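Enoyl-CoA hydratase (PDB 3OC7) probably catalyses the reversible addition of water to the double bond of enoyl-CoA thioesters in fatty acid metabolism, as a crotonase-fold enzyme. Local coordinates at residues 116-121 with 138-143. Sequence-based numbering, arbitrary orientation.
Sequences DGHVRA and RSSFAL
Asp116 and Arg138 meet in the loops that lead into the parallel strands 118-120 and 140-142 of the crotonase fold, their side chains crossing at about a right angle. A bend at chi3 (-49°) brings NE round, and the guanidinium edge takes one carbonyl: Arg138 NH2 lies 2.9 Å from Asp116 O, nearly in line with the C=O, and Arg138 NE bonds to it from above the carbonyl plane. Asp116 OD1 accepts Arg138 N at 3.0 Å on its syn side; OD2 adds only a long, purely electrostatic approach to NE. Further on, Val119 N bonds to Ser140 O at 2.9 Å, pairing edge strand 140-142 with 118-120, the central strand of a three-stranded parallel sheet. Ser140 shows how a buried hydroxyl is satisfied by the neighbouring strand. Its OG hydrogen-bonds His118 ND1 at the imidazole edge, and Arg120 NH1 and NH2 both reach Ser140 OG in the guanidinium plane, NH1 at 3.0 Å. Arg120 NH1 also bonds to Val119 O of its own strand, while Ala142 CB sits over one guanidinium face. Three nitrogens round OG probably hold the Ser140 hydroxyl between backbone N and carbonyl carbon (chi1 86°), and the neighbouring arginine may disfavour protonation of His118.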
ATOM      1  N   ASP A 116      20.384 -14.278  -6.257  1.00 10.10           N
ATOM      2  CA  ASP A 116      21.243 -14.732  -5.111  1.00 12.19           C
ATOM      3  C   ASP A 116      22.593 -13.987  -5.125  1.00 12.49           C
ATOM      4  O   ASP A 116      23.674 -14.582  -5.355  1.00 13.48           O
ATOM      5  CB  ASP A 116      21.421 -16.272  -5.069  1.00 12.37           C
ATOM      6  CG  ASP A 116      21.836 -16.788  -3.688  1.00 16.23           C
ATOM      7  OD1 ASP A 116      21.606 -16.096  -2.662  1.00 16.14           O
ATOM      8  OD2 ASP A 116      22.420 -17.904  -3.624  1.00 22.91           O
ATOM      9  N   GLY A 117      22.531 -12.682  -4.878  1.00 12.29           N
ATOM     10  CA  GLY A 117      23.700 -11.790  -4.996  1.00 13.27           C
ATOM     11  C   GLY A 117      23.336 -10.326  -4.794  1.00 12.44           C
ATOM     12  O   GLY A 117      22.184 -10.010  -4.459  1.00 13.04           O
ATOM     13  N   HIS A 118      24.303  -9.432  -5.018  1.00 13.05           N
ATOM     14  CA  HIS A 118      24.137  -7.997  -4.763  1.00 12.93           C
ATOM     15  C   HIS A 118      23.276  -7.293  -5.829  1.00 12.43           C
ATOM     16  O   HIS A 118      23.356  -7.611  -7.032  1.00 12.17           O
ATOM     17  CB  HIS A 118      25.514  -7.313  -4.611  1.00 13.70           C
ATOM     18  CG  HIS A 118      26.424  -7.991  -3.623  1.00 14.21           C
ATOM     19  ND1 HIS A 118      26.128  -8.096  -2.278  1.00 17.28           N
ATOM     20  CD2 HIS A 118      27.634  -8.582  -3.790  1.00 16.41           C
ATOM     21  CE1 HIS A 118      27.113  -8.733  -1.663  1.00 16.68           C
ATOM     22  NE2 HIS A 118      28.035  -9.041  -2.558  1.00 17.79           N
ATOM     23  N   VAL A 119      22.432  -6.362  -5.363  1.00 12.50           N
ATOM     24  CA  VAL A 119      21.584  -5.508  -6.215  1.00 11.91           C
ATOM     25  C   VAL A 119      21.851  -4.006  -5.893  1.00 11.73           C
ATOM     26  O   VAL A 119      21.717  -3.581  -4.735  1.00 12.07           O
ATOM     27  CB  VAL A 119      20.072  -5.826  -6.000  1.00 11.50           C
ATOM     28  CG1 VAL A 119      19.136  -4.873  -6.824  1.00 11.16           C
ATOM     29  CG2 VAL A 119      19.758  -7.308  -6.285  1.00 10.96           C
ATOM     30  N   ARG A 120      22.251  -3.228  -6.906  1.00 12.71           N
ATOM     31  CA  ARG A 120      22.503  -1.776  -6.734  1.00 13.62           C
ATOM     32  C   ARG A 120      21.969  -0.979  -7.950  1.00 13.23           C
ATOM     33  O   ARG A 120      21.869  -1.511  -9.059  1.00 13.35           O
ATOM     34  CB  ARG A 120      24.006  -1.459  -6.536  1.00 13.90           C
ATOM     35  CG  ARG A 120      24.750  -2.165  -5.391  1.00 15.30           C
ATOM     36  CD  ARG A 120      24.352  -1.620  -4.005  1.00 17.37           C
ATOM     37  NE  ARG A 120      25.144  -2.200  -2.919  1.00 18.36           N
ATOM     38  CZ  ARG A 120      24.902  -3.376  -2.341  1.00 18.61           C
ATOM     39  NH1 ARG A 120      23.880  -4.129  -2.737  1.00 17.86           N
ATOM     40  NH2 ARG A 120      25.700  -3.811  -1.374  1.00 20.29           N
ATOM     41  N   ALA A 121      21.659   0.312  -7.728  1.00 14.48           N
ATOM     42  CA  ALA A 121      21.307   1.281  -8.796  1.00 15.26           C
ATOM     43  C   ALA A 121      20.244   0.776  -9.788  1.00 14.97           C
ATOM     44  O   ALA A 121      19.187   0.315  -9.352  1.00 15.56           O
ATOM     45  CB  ALA A 121      22.578   1.801  -9.525  1.00 16.06           C
ATOM     46  N   ARG A 138      22.677 -15.108  -0.084  1.00 14.39           N
ATOM     47  CA  ARG A 138      23.803 -14.235  -0.452  1.00 15.74           C
ATOM     48  C   ARG A 138      23.387 -12.812  -0.836  1.00 15.93           C
ATOM     49  O   ARG A 138      24.253 -11.963  -1.084  1.00 17.41           O
ATOM     50  CB  ARG A 138      24.599 -14.831  -1.620  1.00 16.30           C
ATOM     51  CG  ARG A 138      25.121 -16.246  -1.401  1.00 16.92           C
ATOM     52  CD  ARG A 138      26.156 -16.617  -2.443  1.00 18.34           C
ATOM     53  NE  ARG A 138      25.720 -16.322  -3.805  1.00 19.06           N
ATOM     54  CZ  ARG A 138      26.445 -16.547  -4.899  1.00 18.64           C
ATOM     55  NH1 ARG A 138      27.660 -17.098  -4.805  1.00 19.46           N
ATOM     56  NH2 ARG A 138      25.956 -16.215  -6.094  1.00 18.61           N
ATOM     57  N   SER A 139      22.086 -12.543  -0.879  1.00 15.24           N
ATOM     58  CA  SER A 139      21.572 -11.284  -1.446  1.00 14.06           C
ATOM     59  C   SER A 139      21.809 -10.058  -0.542  1.00 14.13           C
ATOM     60  O   SER A 139      21.760 -10.165   0.694  1.00 14.81           O
ATOM     61  CB  SER A 139      20.069 -11.420  -1.767  1.00 14.05           C
ATOM     62  OG  SER A 139      19.805 -12.529  -2.628  1.00 12.95           O
ATOM     63  N   SER A 140      22.068  -8.899  -1.155  1.00 13.21           N
ATOM     64  CA  SER A 140      22.076  -7.601  -0.429  1.00 13.49           C
ATOM     65  C   SER A 140      21.507  -6.475  -1.310  1.00 12.48           C
ATOM     66  O   SER A 140      21.580  -6.572  -2.554  1.00 12.84           O
ATOM     67  CB  SER A 140      23.484  -7.215   0.092  1.00 14.02           C
ATOM     68  OG  SER A 140      24.249  -6.529  -0.892  1.00 16.53           O
ATOM     69  N   PHE A 141      20.978  -5.408  -0.671  1.00 11.82           N
ATOM     70  CA  PHE A 141      20.311  -4.279  -1.341  1.00 11.12           C
ATOM     71  C   PHE A 141      20.720  -2.935  -0.670  1.00 11.00           C
ATOM     72  O   PHE A 141      20.726  -2.845   0.574  1.00 11.18           O
ATOM     73  CB  PHE A 141      18.771  -4.442  -1.230  1.00 10.37           C
ATOM     74  CG  PHE A 141      18.236  -5.810  -1.674  1.00 10.94           C
ATOM     75  CD1 PHE A 141      18.217  -6.907  -0.794  1.00 10.76           C
ATOM     76  CD2 PHE A 141      17.749  -5.997  -2.974  1.00 10.64           C
ATOM     77  CE1 PHE A 141      17.735  -8.162  -1.212  1.00 11.70           C
ATOM     78  CE2 PHE A 141      17.250  -7.243  -3.392  1.00 11.66           C
ATOM     79  CZ  PHE A 141      17.253  -8.321  -2.531  1.00 11.85           C
ATOM     80  N   ALA A 142      21.066  -1.899  -1.457  1.00 11.40           N
ATOM     81  CA  ALA A 142      21.353  -0.533  -0.924  1.00 12.30           C
ATOM     82  C   ALA A 142      21.113   0.573  -1.971  1.00 12.32           C
ATOM     83  O   ALA A 142      21.569   0.445  -3.114  1.00 13.95           O
ATOM     84  CB  ALA A 142      22.792  -0.447  -0.369  1.00 12.09           C
ATOM     85  N   LEU A 143      20.390   1.627  -1.580  1.00 13.43           N
ATOM     86  CA  LEU A 143      20.113   2.794  -2.445  1.00 13.39           C
ATOM     87  C   LEU A 143      20.994   3.972  -1.992  1.00 14.06           C
ATOM     88  O   LEU A 143      20.553   4.822  -1.203  1.00 14.48           O
ATOM     89  CB  LEU A 143      18.613   3.189  -2.386  1.00 14.16           C
ATOM     90  CG  LEU A 143      17.592   2.182  -2.937  1.00 14.57           C
ATOM     91  CD1 LEU A 143      16.270   2.187  -2.145  1.00 17.57           C
ATOM     92  CD2 LEU A 143      17.317   2.387  -4.432  1.00 17.88           C
TER
HETATM   93  O   HOH W   1      21.997   1.946  -5.448  1.00 18.12           O